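Local coordinates for protein scyllo-inositol 2-dehydrogenase (NADP(+)) IolW (Bacillus subtilis subsp. subtilis, PDB 3GDO) that catalyses the reversible NADPH-dependent reduction of scyllo-inosose to scyllo-inositol and cannot use NADH in place of NADPH, at residues Lys244-Gly252 and Asp274-Ile285. Numbering follows the deposited sequence.
Sequences KDSSFIKYG and DVPEFYGKLTTI
Strands 246-250 and 280-285 run antiparallel, their axes 4.6 Å apart at an angle of 164°, with Ser247 facing Thr283 and Ile249 facing Lys281 as hydrogen-bonded pairs and Ile285 N adding a fifth backbone bond to Asp245 O. On the face carrying Phe248 and Leu282, CD1 of Phe248 lies 4.0 Å from CB of Leu282. With its CG anti to the backbone N (chi1 -169°), the Phe248 ring reaches along the neighbouring strand until CZ is 3.7 Å from the bare CA of Gly280, where no side chain stands in the way; Ile134 and Leu137 of helix 129-139 pack on the Phe248 side chain. Lys250 runs extended past Gly280, then bends at chi4 (-45°). Lys250 NZ forms a salt bridge to OD2 of Asp274 (2.9 Å), on the syn lone pair, and hydrogen bonds to Phe278 O (3.0 Å), from above the carbonyl plane, and to Tyr251 O (2.9 Å). Ser297 OG also bonds Asp274 OD2. Beyond the strand, CD1 of Phe278 packs against CA of Gly252 at 3.7 Å. On the opposite face, Ser247 and Thr283 meet Pro233 and Ala234 of the second subunit. In the C-terminal domain's large mixed sheet, Asp274 OD2 and Phe278 O thus join the loop before strand 280-285 to buried Lys250; with Tyr251 O, from the lysine's own segment, they would probably stabilise the positive charge of Lys250.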
ATOM      1  N   LYS B 244       9.545  -6.162  14.307  1.00 39.55           N
ATOM      2  CA  LYS B 244       9.410  -5.670  15.707  1.00 41.37           C
ATOM      3  C   LYS B 244      10.200  -4.403  16.040  1.00 41.74           C
ATOM      4  O   LYS B 244       9.714  -3.577  16.804  1.00 41.98           O
ATOM      5  CB  LYS B 244       9.599  -6.771  16.783  1.00 42.08           C
ATOM      6  CG  LYS B 244      10.984  -7.421  16.905  1.00 43.41           C
ATOM      7  CD  LYS B 244      11.207  -7.845  18.369  1.00 49.28           C
ATOM      8  CE  LYS B 244      12.124  -9.069  18.564  1.00 51.29           C
ATOM      9  NZ  LYS B 244      13.391  -8.990  17.786  1.00 54.28           N
ATOM     10  N   ASP B 245      11.345  -4.210  15.380  1.00 42.80           N
ATOM     11  CA  ASP B 245      12.403  -3.256  15.770  1.00 43.04           C
ATOM     12  C   ASP B 245      12.880  -2.380  14.648  1.00 42.01           C
ATOM     13  O   ASP B 245      13.596  -1.394  14.868  1.00 41.87           O
ATOM     14  CB  ASP B 245      13.655  -4.063  16.155  1.00 45.43           C
ATOM     15  CG  ASP B 245      13.701  -4.379  17.612  1.00 49.70           C
ATOM     16  OD1 ASP B 245      14.777  -4.808  18.099  1.00 53.93           O
ATOM     17  OD2 ASP B 245      12.649  -4.165  18.278  1.00 55.18           O
ATOM     18  N   SER B 246      12.576  -2.804  13.426  1.00 40.73           N
ATOM     19  CA  SER B 246      13.145  -2.200  12.241  1.00 39.46           C
ATOM     20  C   SER B 246      12.183  -2.232  11.053  1.00 38.34           C
ATOM     21  O   SER B 246      11.225  -3.016  11.031  1.00 38.08           O
ATOM     22  CB  SER B 246      14.445  -2.918  11.888  1.00 40.37           C
ATOM     23  OG  SER B 246      14.215  -4.312  11.843  1.00 41.31           O
ATOM     24  N   SER B 247      12.471  -1.356  10.096  1.00 37.45           N
ATOM     25  CA  SER B 247      11.751  -1.177   8.837  1.00 36.51           C
ATOM     26  C   SER B 247      12.789  -1.067   7.734  1.00 36.62           C
ATOM     27  O   SER B 247      13.851  -0.399   7.917  1.00 36.49           O
ATOM     28  CB  SER B 247      10.993   0.145   8.840  1.00 36.17           C
ATOM     29  OG  SER B 247       9.817   0.102   9.607  1.00 35.31           O
ATOM     30  N   PHE B 248      12.499  -1.696   6.598  1.00 34.86           N
ATOM     31  CA  PHE B 248      13.335  -1.562   5.398  1.00 33.80           C
ATOM     32  C   PHE B 248      12.477  -0.973   4.305  1.00 32.96           C
ATOM     33  O   PHE B 248      11.408  -1.523   3.988  1.00 31.92           O
ATOM     34  CB  PHE B 248      13.910  -2.921   4.976  1.00 33.82           C
ATOM     35  CG  PHE B 248      14.985  -2.837   3.907  1.00 35.43           C
ATOM     36  CD1 PHE B 248      16.173  -2.139   4.144  1.00 35.11           C
ATOM     37  CD2 PHE B 248      14.809  -3.476   2.671  1.00 36.84           C
ATOM     38  CE1 PHE B 248      17.167  -2.053   3.171  1.00 34.06           C
ATOM     39  CE2 PHE B 248      15.786  -3.407   1.680  1.00 34.98           C
ATOM     40  CZ  PHE B 248      16.986  -2.692   1.925  1.00 35.81           C
ATOM     41  N   ILE B 249      12.888   0.171   3.757  1.00 33.09           N
ATOM     42  CA  ILE B 249      12.100   0.838   2.693  1.00 32.83           C
ATOM     43  C   ILE B 249      13.012   1.051   1.528  1.00 32.69           C
ATOM     44  O   ILE B 249      14.093   1.627   1.695  1.00 33.82           O
ATOM     45  CB  ILE B 249      11.564   2.222   3.066  1.00 32.95           C
ATOM     46  CG1 ILE B 249      10.798   2.242   4.413  1.00 36.24           C
ATOM     47  CG2 ILE B 249      10.752   2.817   1.878  1.00 32.40           C
ATOM     48  CD1 ILE B 249       9.623   1.401   4.466  1.00 40.51           C
ATOM     49  N   LYS B 250      12.617   0.585   0.346  1.00 31.76           N
ATOM     50  CA  LYS B 250      13.516   0.683  -0.803  1.00 32.10           C
ATOM     51  C   LYS B 250      12.785   0.949  -2.105  1.00 31.81           C
ATOM     52  O   LYS B 250      11.727   0.332  -2.365  1.00 31.53           O
ATOM     53  CB  LYS B 250      14.351  -0.609  -0.928  1.00 31.28           C
ATOM     54  CG  LYS B 250      15.384  -0.533  -2.071  1.00 31.76           C
ATOM     55  CD  LYS B 250      16.300  -1.798  -2.133  1.00 30.50           C
ATOM     56  CE  LYS B 250      17.372  -1.650  -3.220  1.00 30.29           C
ATOM     57  NZ  LYS B 250      16.815  -1.085  -4.565  1.00 32.46           N
ATOM     58  N   TYR B 251      13.366   1.824  -2.922  1.00 31.58           N
ATOM     59  CA  TYR B 251      12.888   2.098  -4.283  1.00 33.40           C
ATOM     60  C   TYR B 251      13.734   1.366  -5.345  1.00 33.37           C
ATOM     61  O   TYR B 251      14.859   0.968  -5.091  1.00 34.89           O
ATOM     62  CB  TYR B 251      12.952   3.596  -4.599  1.00 33.54           C
ATOM     63  CG  TYR B 251      12.044   4.515  -3.789  1.00 34.43           C
ATOM     64  CD1 TYR B 251      10.981   5.185  -4.418  1.00 34.76           C
ATOM     65  CD2 TYR B 251      12.248   4.706  -2.423  1.00 35.83           C
ATOM     66  CE1 TYR B 251      10.123   6.038  -3.718  1.00 35.09           C
ATOM     67  CE2 TYR B 251      11.401   5.583  -1.678  1.00 35.58           C
ATOM     68  CZ  TYR B 251      10.344   6.242  -2.353  1.00 36.20           C
ATOM     69  OH  TYR B 251       9.526   7.097  -1.688  1.00 32.96           O
ATOM     70  N   GLY B 252      13.193   1.235  -6.547  1.00 33.71           N
ATOM     71  CA  GLY B 252      14.026   0.886  -7.709  1.00 34.13           C
ATOM     72  C   GLY B 252      13.763  -0.571  -8.099  1.00 34.86           C
ATOM     73  O   GLY B 252      13.012  -1.303  -7.420  1.00 33.11           O
ATOM     74  N   ASP B 274      23.582  -2.415  -7.810  1.00 40.69           N
ATOM     75  CA  ASP B 274      22.508  -1.443  -7.714  1.00 41.75           C
ATOM     76  C   ASP B 274      23.103  -0.041  -7.827  1.00 43.32           C
ATOM     77  O   ASP B 274      24.320   0.144  -7.660  1.00 43.31           O
ATOM     78  CB  ASP B 274      21.768  -1.633  -6.383  1.00 41.45           C
ATOM     79  CG  ASP B 274      20.306  -1.125  -6.423  1.00 40.77           C
ATOM     80  OD1 ASP B 274      19.902  -0.539  -7.441  1.00 38.25           O
ATOM     81  OD2 ASP B 274      19.590  -1.294  -5.410  1.00 38.50           O
ATOM     82  N   VAL B 275      22.256   0.924  -8.164  1.00 44.62           N
ATOM     83  CA  VAL B 275      22.624   2.340  -8.190  1.00 45.78           C
ATOM     84  C   VAL B 275      22.553   2.911  -6.752  1.00 45.90           C
ATOM     85  O   VAL B 275      21.557   2.702  -6.064  1.00 46.14           O
ATOM     86  CB  VAL B 275      21.679   3.147  -9.138  1.00 46.02           C
ATOM     87  CG1 VAL B 275      22.253   4.499  -9.398  1.00 47.76           C
ATOM     88  CG2 VAL B 275      21.492   2.431 -10.475  1.00 47.29           C
ATOM     89  N   PRO B 276      23.618   3.605  -6.285  1.00 45.93           N
ATOM     90  CA  PRO B 276      23.674   4.177  -4.919  1.00 45.65           C
ATOM     91  C   PRO B 276      22.457   4.997  -4.485  1.00 45.15           C
ATOM     92  O   PRO B 276      22.114   4.991  -3.310  1.00 45.12           O
ATOM     93  CB  PRO B 276      24.908   5.076  -4.969  1.00 45.71           C
ATOM     94  CG  PRO B 276      25.815   4.375  -5.950  1.00 46.53           C
ATOM     95  CD  PRO B 276      24.889   3.808  -7.015  1.00 46.18           C
ATOM     96  N   GLU B 277      21.814   5.684  -5.426  1.00 44.84           N
ATOM     97  CA  GLU B 277      20.643   6.498  -5.108  1.00 45.53           C
ATOM     98  C   GLU B 277      19.482   5.607  -4.704  1.00 44.41           C
ATOM     99  O   GLU B 277      18.559   6.068  -4.036  1.00 44.21           O
ATOM    100  CB  GLU B 277      20.239   7.447  -6.250  1.00 45.59           C
ATOM    101  CG  GLU B 277      20.709   7.056  -7.696  1.00 51.98           C
ATOM    102  CD  GLU B 277      22.200   7.403  -7.993  1.00 57.67           C
ATOM    103  OE1 GLU B 277      22.634   7.272  -9.164  1.00 60.70           O
ATOM    104  OE2 GLU B 277      22.949   7.809  -7.069  1.00 60.54           O
ATOM    105  N   PHE B 278      19.553   4.321  -5.067  1.00 42.76           N
ATOM    106  CA  PHE B 278      18.412   3.415  -4.883  1.00 41.93           C
ATOM    107  C   PHE B 278      18.612   2.428  -3.768  1.00 41.35           C
ATOM    108  O   PHE B 278      17.752   1.574  -3.551  1.00 40.38           O
ATOM    109  CB  PHE B 278      18.092   2.684  -6.193  1.00 41.82           C
ATOM    110  CG  PHE B 278      17.459   3.581  -7.240  1.00 43.73           C
ATOM    111  CD1 PHE B 278      16.120   3.933  -7.153  1.00 43.78           C
ATOM    112  CD2 PHE B 278      18.204   4.079  -8.294  1.00 44.03           C
ATOM    113  CE1 PHE B 278      15.525   4.770  -8.122  1.00 45.38           C
ATOM    114  CE2 PHE B 278      17.625   4.925  -9.263  1.00 46.05           C
ATOM    115  CZ  PHE B 278      16.280   5.260  -9.179  1.00 44.48           C
ATOM    116  N   TYR B 279      19.746   2.536  -3.060  1.00 40.90           N
ATOM    117  CA  TYR B 279      20.026   1.648  -1.936  1.00 40.96           C
ATOM    118  C   TYR B 279      18.889   1.825  -0.929  1.00 41.38           C
ATOM    119  O   TYR B 279      18.395   2.959  -0.745  1.00 41.42           O
ATOM    120  CB  TYR B 279      21.368   1.992  -1.249  1.00 41.56           C
ATOM    121  CG  TYR B 279      22.668   1.712  -2.025  1.00 41.97           C
ATOM    122  CD1 TYR B 279      22.673   0.993  -3.242  1.00 42.00           C
ATOM    123  CD2 TYR B 279      23.909   2.133  -1.499  1.00 43.76           C
ATOM    124  CE1 TYR B 279      23.879   0.724  -3.928  1.00 42.61           C
ATOM    125  CE2 TYR B 279      25.123   1.877  -2.169  1.00 43.09           C
ATOM    126  CZ  TYR B 279      25.094   1.177  -3.382  1.00 45.31           C
ATOM    127  OH  TYR B 279      26.269   0.929  -4.035  1.00 42.21           O
ATOM    128  N   GLY B 280      18.462   0.726  -0.307  1.00 40.43           N
ATOM    129  CA  GLY B 280      17.403   0.774   0.684  1.00 41.13           C
ATOM    130  C   GLY B 280      17.809   1.463   1.985  1.00 41.37           C
ATOM    131  O   GLY B 280      18.988   1.505   2.327  1.00 40.76           O
ATOM    132  N   LYS B 281      16.827   2.009   2.702  1.00 41.20           N
ATOM    133  CA  LYS B 281      17.046   2.527   4.055  1.00 41.80           C
ATOM    134  C   LYS B 281      16.475   1.603   5.107  1.00 41.50           C
ATOM    135  O   LYS B 281      15.283   1.236   5.064  1.00 40.49           O
ATOM    136  CB  LYS B 281      16.475   3.945   4.210  1.00 41.79           C
ATOM    137  CG  LYS B 281      17.028   4.870   3.145  1.00 45.68           C
ATOM    138  CD  LYS B 281      16.645   6.331   3.315  1.00 53.02           C
ATOM    139  CE  LYS B 281      17.558   7.192   2.417  1.00 55.31           C
ATOM    140  NZ  LYS B 281      17.180   8.640   2.421  1.00 58.19           N
ATOM    141  N   LEU B 282      17.344   1.225   6.042  1.00 41.27           N
ATOM    142  CA  LEU B 282      16.966   0.435   7.194  1.00 42.89           C
ATOM    143  C   LEU B 282      16.909   1.356   8.401  1.00 43.75           C
ATOM    144  O   LEU B 282      17.887   2.041   8.722  1.00 44.27           O
ATOM    145  CB  LEU B 282      17.979  -0.698   7.457  1.00 42.65           C
ATOM    146  CG  LEU B 282      17.692  -1.648   8.623  1.00 42.49           C
ATOM    147  CD1 LEU B 282      16.635  -2.686   8.266  1.00 42.43           C
ATOM    148  CD2 LEU B 282      18.970  -2.347   9.083  1.00 44.23           C
ATOM    149  N   THR B 283      15.762   1.354   9.061  1.00 44.42           N
ATOM    150  CA  THR B 283      15.554   2.114  10.284  1.00 45.04           C
ATOM    151  C   THR B 283      15.427   1.129  11.430  1.00 45.77           C
ATOM    152  O   THR B 283      14.631   0.189  11.339  1.00 45.27           O
ATOM    153  CB  THR B 283      14.314   2.955  10.164  1.00 44.22           C
ATOM    154  OG1 THR B 283      14.533   3.911   9.130  1.00 44.40           O
ATOM    155  CG2 THR B 283      14.016   3.691  11.461  1.00 44.99           C
ATOM    156  N   THR B 284      16.251   1.330  12.469  1.00 46.59           N
ATOM    157  CA  THR B 284      16.243   0.486  13.670  1.00 48.32           C
ATOM    158  C   THR B 284      15.968   1.284  14.954  1.00 49.39           C
ATOM    159  O   THR B 284      16.552   2.348  15.175  1.00 49.61           O
ATOM    160  CB  THR B 284      17.564  -0.325  13.804  1.00 48.10           C
ATOM    161  OG1 THR B 284      17.812  -1.027  12.579  1.00 48.61           O
ATOM    162  CG2 THR B 284      17.468  -1.322  14.936  1.00 47.71           C
ATOM    163  N   ILE B 285      15.065   0.762  15.777  1.00 50.95           N
ATOM    164  CA  ILE B 285      14.756   1.375  17.059  1.00 53.21           C
ATOM    165  C   ILE B 285      15.070   0.460  18.246  1.00 54.53           C
ATOM    166  O   ILE B 285      14.420  -0.576  18.436  1.00 54.78           O
ATOM    167  CB  ILE B 285      13.277   1.892  17.173  1.00 53.07           C
ATOM    168  CG1 ILE B 285      12.845   2.611  15.879  1.00 53.37           C
ATOM    169  CG2 ILE B 285      13.123   2.800  18.420  1.00 52.94           C
ATOM    170  CD1 ILE B 285      11.672   3.600  15.990  1.00 52.10           C
TER